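Local coordinates for protein giardin subunit alpha-1 (Giardia intestinalis, PDB 4EVF) that binds calcium and, in a calcium-dependent way, phospholipids such as phosphatidylserine, and, like other giardins, is involved in parasite attachment and cytoskeletal remodelling, at residues T216-C219 against A220-A223; H228-A231 against A232-I235; T207-T210 against K211-Y215. All coordinates share one frame; numbering follows the deposited sequence.

Contact 1. Residues T216-C219 against A220-A223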
# COMPACT_ATOMS: atom_id res chain seq x y z
N THR A 216 6.73 1.80 -11.77
CA THR A 216 7.52 1.88 -10.54
C THR A 216 7.80 3.33 -10.17
O THR A 216 7.58 3.75 -9.02
CB THR A 216 8.85 1.09 -10.64
OG1 THR A 216 8.58 -0.30 -10.84
CG2 THR A 216 9.67 1.27 -9.37
N PHE A 217 8.29 4.11 -11.14
CA PHE A 217 8.58 5.53 -10.89
C PHE A 217 7.30 6.35 -10.67
O PHE A 217 7.28 7.31 -9.88
CB PHE A 217 9.42 6.12 -12.03
CG PHE A 217 10.88 5.78 -11.94
CD1 PHE A 217 11.35 4.54 -12.35
CD2 PHE A 217 11.80 6.71 -11.46
CE1 PHE A 217 12.69 4.22 -12.28
CE2 PHE A 217 13.15 6.40 -11.38
CZ PHE A 217 13.59 5.15 -11.80
N TYR A 218 6.23 5.97 -11.36
CA TYR A 218 4.95 6.62 -11.19
C TYR A 218 4.40 6.39 -9.77
O TYR A 218 3.90 7.32 -9.12
CB TYR A 218 3.95 6.12 -12.24
CG TYR A 218 2.76 7.02 -12.47
CD1 TYR A 218 2.86 8.40 -12.33
CD2 TYR A 218 1.52 6.50 -12.82
CE1 TYR A 218 1.77 9.23 -12.55
CE2 TYR A 218 0.42 7.31 -13.04
CZ TYR A 218 0.55 8.68 -12.91
OH TYR A 218 -0.54 9.48 -13.12
N CYS A 219 4.49 5.15 -9.29
CA CYS A 219 4.03 4.86 -7.93
C CYS A 219 4.90 5.62 -6.93
O CYS A 219 4.40 6.19 -5.95
CB CYS A 219 4.05 3.36 -7.64
SG CYS A 219 2.67 2.43 -8.45
N ALA A 220 6.21 5.64 -7.18
CA ALA A 220 7.16 6.33 -6.31
C ALA A 220 6.82 7.82 -6.18
O ALA A 220 6.84 8.39 -5.09
CB ALA A 220 8.56 6.16 -6.85
N HIS A 221 6.51 8.43 -7.33
CA HIS A 221 6.01 9.80 -7.40
C HIS A 221 4.81 10.06 -6.48
O HIS A 221 4.82 10.98 -5.66
CB HIS A 221 5.67 10.14 -8.85
CG HIS A 221 4.78 11.33 -9.01
ND1 HIS A 221 5.23 12.62 -8.84
CD2 HIS A 221 3.46 11.43 -9.32
CE1 HIS A 221 4.23 13.47 -9.03
NE2 HIS A 221 3.15 12.77 -9.33
N PHE A 222 3.75 9.26 -6.62
CA PHE A 222 2.58 9.37 -5.75
C PHE A 222 2.93 9.12 -4.29
O PHE A 222 2.45 9.83 -3.40
CB PHE A 222 1.47 8.40 -6.18
CG PHE A 222 0.72 8.84 -7.40
CD1 PHE A 222 0.58 7.99 -8.49
CD2 PHE A 222 0.16 10.10 -7.47
CE1 PHE A 222 -0.11 8.39 -9.62
CE2 PHE A 222 -0.54 10.50 -8.61
CZ PHE A 222 -0.67 9.64 -9.68
N ALA A 223 3.76 8.11 -4.04
CA ALA A 223 4.14 7.76 -2.67
C ALA A 223 4.79 8.96 -2.00
O ALA A 223 4.43 9.31 -0.87
CB ALA A 223 5.11 6.58 -2.65

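Contact 2. Residues H228-A231 against A232-I235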
# COMPACT_ATOMS: atom_id res chain seq x y z
N HIS A 228 -1.64 8.44 0.85
CA HIS A 228 -3.07 8.44 0.50
C HIS A 228 -3.29 8.72 -0.98
O HIS A 228 -4.30 8.30 -1.55
CB HIS A 228 -3.86 9.46 1.34
CG HIS A 228 -3.56 10.89 1.01
ND1 HIS A 228 -2.36 11.50 1.33
CD2 HIS A 228 -4.31 11.85 0.42
CE1 HIS A 228 -2.38 12.76 0.93
NE2 HIS A 228 -3.55 12.99 0.37
N ARG A 229 -2.35 9.42 -1.60
CA ARG A 229 -2.40 9.70 -3.03
C ARG A 229 -1.97 8.49 -3.85
O ARG A 229 -2.48 8.27 -4.94
CB ARG A 229 -1.58 10.94 -3.38
CG ARG A 229 -2.14 12.21 -2.75
CD ARG A 229 -1.34 13.44 -3.11
NE ARG A 229 -1.63 13.90 -4.47
CZ ARG A 229 -1.29 15.10 -4.94
NH1 ARG A 229 -0.66 15.96 -4.15
NH2 ARG A 229 -1.58 15.43 -6.19
N LEU A 230 -1.01 7.72 -3.35
CA LEU A 230 -0.67 6.46 -4.00
C LEU A 230 -1.83 5.48 -3.82
O LEU A 230 -2.21 4.76 -4.76
CB LEU A 230 0.64 5.87 -3.45
CG LEU A 230 1.05 4.54 -4.09
CD1 LEU A 230 1.19 4.69 -5.63
CD2 LEU A 230 2.32 3.97 -3.50
N ALA A 231 -2.40 5.44 -2.60
CA ALA A 231 -3.59 4.63 -2.34
C ALA A 231 -4.72 4.93 -3.34
O ALA A 231 -5.31 4.01 -3.90
CB ALA A 231 -4.07 4.85 -0.91
N ALA A 232 -5.02 6.20 -3.54
CA ALA A 232 -6.07 6.60 -4.49
C ALA A 232 -5.81 5.98 -5.87
O ALA A 232 -6.70 5.39 -6.48
CB ALA A 232 -6.13 8.09 -4.61
N TYR A 233 -4.58 6.15 -6.35
CA TYR A 233 -4.15 5.62 -7.64
C TYR A 233 -4.23 4.09 -7.75
O TYR A 233 -4.69 3.54 -8.75
CB TYR A 233 -2.71 6.08 -7.92
CG TYR A 233 -2.11 5.45 -9.16
CD1 TYR A 233 -2.63 5.72 -10.43
CD2 TYR A 233 -1.02 4.59 -9.08
CE1 TYR A 233 -2.10 5.15 -11.56
CE2 TYR A 233 -0.46 4.01 -10.23
CZ TYR A 233 -1.02 4.30 -11.46
OH TYR A 233 -0.49 3.74 -12.62
N LEU A 234 -3.74 3.41 -6.73
CA LEU A 234 -3.78 1.96 -6.73
C LEU A 234 -5.22 1.47 -6.56
O LEU A 234 -5.60 0.45 -7.12
CB LEU A 234 -2.84 1.40 -5.65
CG LEU A 234 -1.32 1.51 -5.83
CD1 LEU A 234 -0.49 1.01 -4.64
CD2 LEU A 234 -0.83 0.88 -7.13
N ILE A 235 -6.12 2.19 -6.03
CA ILE A 235 -7.52 1.76 -5.95
C ILE A 235 -8.21 1.95 -7.29
O ILE A 235 -8.98 1.09 -7.73
CB ILE A 235 -8.29 2.52 -4.86
CG1 ILE A 235 -7.85 2.00 -3.49
CG2 ILE A 235 -9.80 2.38 -5.02
CD1 ILE A 235 -8.40 2.83 -2.34

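Contact 3. Residues T207-T210 against K211-Y215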
# COMPACT_ATOMS: atom_id res chain seq x y z
N THR A 207 7.75 10.09 -20.52
CA THR A 207 8.56 10.34 -21.71
C THR A 207 9.75 9.39 -21.79
O THR A 207 10.14 8.96 -22.87
CB THR A 207 9.08 11.79 -21.75
OG1 THR A 207 7.98 12.70 -21.92
CG2 THR A 207 10.06 11.96 -22.89
N ILE A 208 10.32 9.06 -20.63
CA ILE A 208 11.54 8.27 -20.57
C ILE A 208 11.32 6.78 -20.27
O ILE A 208 12.11 5.94 -20.70
CB ILE A 208 12.54 8.85 -19.54
CG1 ILE A 208 13.82 8.00 -19.52
CG2 ILE A 208 11.91 8.89 -18.16
CD1 ILE A 208 14.98 8.63 -18.80
N TYR A 209 10.25 6.45 -19.55
CA TYR A 209 9.99 5.07 -19.11
C TYR A 209 8.70 4.45 -19.66
O TYR A 209 7.70 5.13 -19.86
CB TYR A 209 9.97 5.01 -17.59
CG TYR A 209 11.33 5.13 -16.93
CD1 TYR A 209 12.42 4.39 -17.39
CD2 TYR A 209 11.52 5.98 -15.84
CE1 TYR A 209 13.68 4.50 -16.78
CE2 TYR A 209 12.77 6.09 -15.23
CZ TYR A 209 13.84 5.36 -15.70
OH TYR A 209 15.07 5.49 -15.06
N THR A 210 8.72 3.13 -19.88
CA THR A 210 7.52 2.36 -20.18
C THR A 210 7.38 1.14 -19.27
O THR A 210 8.34 0.73 -18.61
CB THR A 210 7.53 1.86 -21.63
OG1 THR A 210 8.67 1.01 -21.82
CG2 THR A 210 7.61 3.03 -22.61
N LYS A 211 6.19 0.55 -19.26
CA LYS A 211 5.98 -0.73 -18.60
C LYS A 211 6.35 -0.65 -17.12
O LYS A 211 6.00 0.32 -16.44
CB LYS A 211 6.74 -1.85 -19.33
CG LYS A 211 6.20 -2.09 -20.75
CD LYS A 211 7.06 -3.10 -21.50
CE LYS A 211 6.41 -3.47 -22.83
NZ LYS A 211 7.19 -4.51 -23.55
N THR A 212 7.06 -1.66 -16.62
CA THR A 212 7.33 -1.75 -15.18
C THR A 212 8.20 -0.58 -14.67
O THR A 212 7.99 -0.08 -13.55
CB THR A 212 7.94 -3.12 -14.79
OG1 THR A 212 7.09 -4.18 -15.26
CG2 THR A 212 8.07 -3.24 -13.26
N ASP A 213 9.16 -0.13 -15.49
CA ASP A 213 9.94 1.06 -15.13
C ASP A 213 8.97 2.19 -14.88
O ASP A 213 9.02 2.85 -13.84
CB ASP A 213 10.89 1.50 -16.23
CG ASP A 213 12.13 0.63 -16.34
OD1 ASP A 213 12.51 -0.04 -15.35
OD2 ASP A 213 12.72 0.62 -17.44
N TYR A 214 8.10 2.41 -15.87
CA TYR A 214 7.13 3.48 -15.78
C TYR A 214 6.30 3.41 -14.49
O TYR A 214 6.24 4.38 -13.73
CB TYR A 214 6.18 3.47 -16.99
CG TYR A 214 5.07 4.46 -16.82
CD1 TYR A 214 5.28 5.81 -17.07
CD2 TYR A 214 3.82 4.05 -16.36
CE1 TYR A 214 4.27 6.73 -16.90
CE2 TYR A 214 2.80 4.96 -16.18
CZ TYR A 214 3.04 6.30 -16.45
OH TYR A 214 2.04 7.23 -16.28
N TYR A 215 5.63 2.29 -14.28
CA TYR A 215 4.75 2.16 -13.13
C TYR A 215 5.49 2.28 -11.81
O TYR A 215 4.96 2.83 -10.85
CB TYR A 215 3.92 0.88 -13.19
CG TYR A 215 2.92 0.94 -14.31
CD1 TYR A 215 1.90 1.87 -14.29
CD2 TYR A 215 3.04 0.10 -15.42
CE1 TYR A 215 0.99 1.96 -15.34
CE2 TYR A 215 2.15 0.18 -16.47
CZ TYR A 215 1.12 1.10 -16.42
OH TYR A 215 0.22 1.19 -17.45
O HOH W 1 11.47 1.73 -19.65

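Contact 1. Residues T216-C219 against A220-A223
Cys219 O takes the backbone N-H of Ala223 in the shortest polar bond of these two helical turns, 2.8 Å from Ala223 N. Three more bonds of the same i to i+4 kind precede it: Ala220 N to Thr216 O, His221 N to Phe217 O and Phe222 N to Tyr218 O, the last stretched to 3.2 Å. Carbon atoms crowd the Tyr218 carbonyl as well, with CB of His221 3.3 Å and CD1 of Phe222 3.4 Å from Tyr218 O. The main side-chain contact joins Tyr218 to Phe222, one turn further on. Tyr218 swings its CG away from its own N (chi1 -160°), which sends the ring outward from the helix and slightly forward, to where the Phe222 ring can reach it; Phe222, with CG beside its own N (chi1 -76°), leans its ring back toward Tyr218. Phe222 CE1 stands over one face of the phenol, nearer the ring's margin than its centre and 3.4 Å from Tyr218 CZ. The planes make 52°, an inclined pairing of rings with centroids 4.7 Å apart. This is packing within helix 211-225 of the all-helical annexin fold, in what is probably the third repeat. Phe222 CZ reaches as far as the phenol oxygen, 3.4 Å from Tyr218 OH. The imidazole of His221 lies near both rings: CD2 sits above a face of Phe222 and 4.3 Å from Tyr218 CE1. Its ND1 is hydrogen-bonded to the hydroxyl of Tyr186. Tyr233 of helix 227-240 meets Tyr218 edge-to-face and also touches Phe222, whereas Thr216 and Cys219 pack against Phe96 of helix 92-100.

Contact 2. Residues H228-A231 against A232-I235
Leu230 and Leu234 meet one turn apart on helix 227-240, part of what is probably the fourth annexin repeat, and the carbonyl of the first receives the N-H of the second. That bond, 2.8 Å from Leu234 N to Leu230 O, is the shortest of the four that cross here. The two bonds before it are longer: Ala232 N donates to His228 O at 3.0 Å, and Tyr233 N to Arg229 O at 3.3 Å. At the far end Ile235 N is shared. Its main acceptor is Ala231 O, 2.9 Å away, and a weak second bond runs to Ala232 O, so this turn carries a trace of i to i+3 character. Each backbone N-H from Ala232 to Ile235 is thereby satisfied within the helix, as are the four carbonyls from His228 to Ala231. Aliphatic groups pack beside these bonds. With its CG anti to its own N (chi1 -180°), Leu230 reaches forward, bringing CG to 3.9 Å from Leu234 CD1. The same leucine sets its CD1 against the edge of the Tyr233 ring, Leu230 CD1 lying 4.1 Å from Tyr233 CD2, and rests on Cys219, Phe222 and Ala223 of helix 211-225. Leu234 touches Arg247 and Ile235 touches Met248 and Ile251, all three on helix 245-255. The Ile235 side chain also leans back over the preceding turn, its CG1 3.3 Å from Ala231 O.

Contact 3. Residues T207-T210 against K211-Y215
Tyr209, the first residue to leave helical geometry after helix 201-208, turns its side chain toward the start of the next helix. Its CB lies 3.6 Å from Tyr214 N and 4.1 Å from Tyr214 CB, and its ring passes Asp213. The side chains of Tyr209 and Asp213 run roughly perpendicular to one another, the phenol and carboxylate planes inclined by 59° and Tyr209 CD1 3.5 Å from Asp213 CB. Beyond this contact the phenol OH is hydrogen-bonded to Asp135 OD1, on helix 135-145. Thr210 follows and works through its backbone. Its N-H is held by a water whose oxygen is 3.1 Å from Thr210 N, and the water in turn donates to Asp213 OD2 at 2.8 Å, linking the turn to the helix. Asp213 keeps its CG beside its own N (chi1 -76°), which aims the carboxylate back at this water, and OD1 takes the N-H of Trp136. Thr210 O accepts Tyr214 N-H in a straight but weak bond, 3.2 Å from O to N. The side chains of Thr210 and Lys211 run alongside each other and point the same way, and Lys211 O accepts the N-H of Tyr215 in the first turn of the next helix. The water bridge and the Thr210 to Tyr214 bond belong to the short turn, probably in the third annexin repeat, that joins two consecutive helices of the all-helical annexin fold.

How the contacts relate
Along the chain the order is contact 3, contact 1, contact 2, each closing before the next opens; each is local, so none nests or crosses and no long loop is closed. Contact 3 turns the chain from helix 201-208 into helix 211-225, on which contact 1 lies one turn further along, and the stacked rings of Tyr209 and Phe217 link contacts 3 and 1. After a short break helix 227-240 carries contact 2, which returns to contact 1 by side-chain packing between helices 211-225 and 227-240. Tyr233 reaches still further back, to Tyr215 of contact 3. The set thus ties the probable third annexin repeat to the start of the fourth.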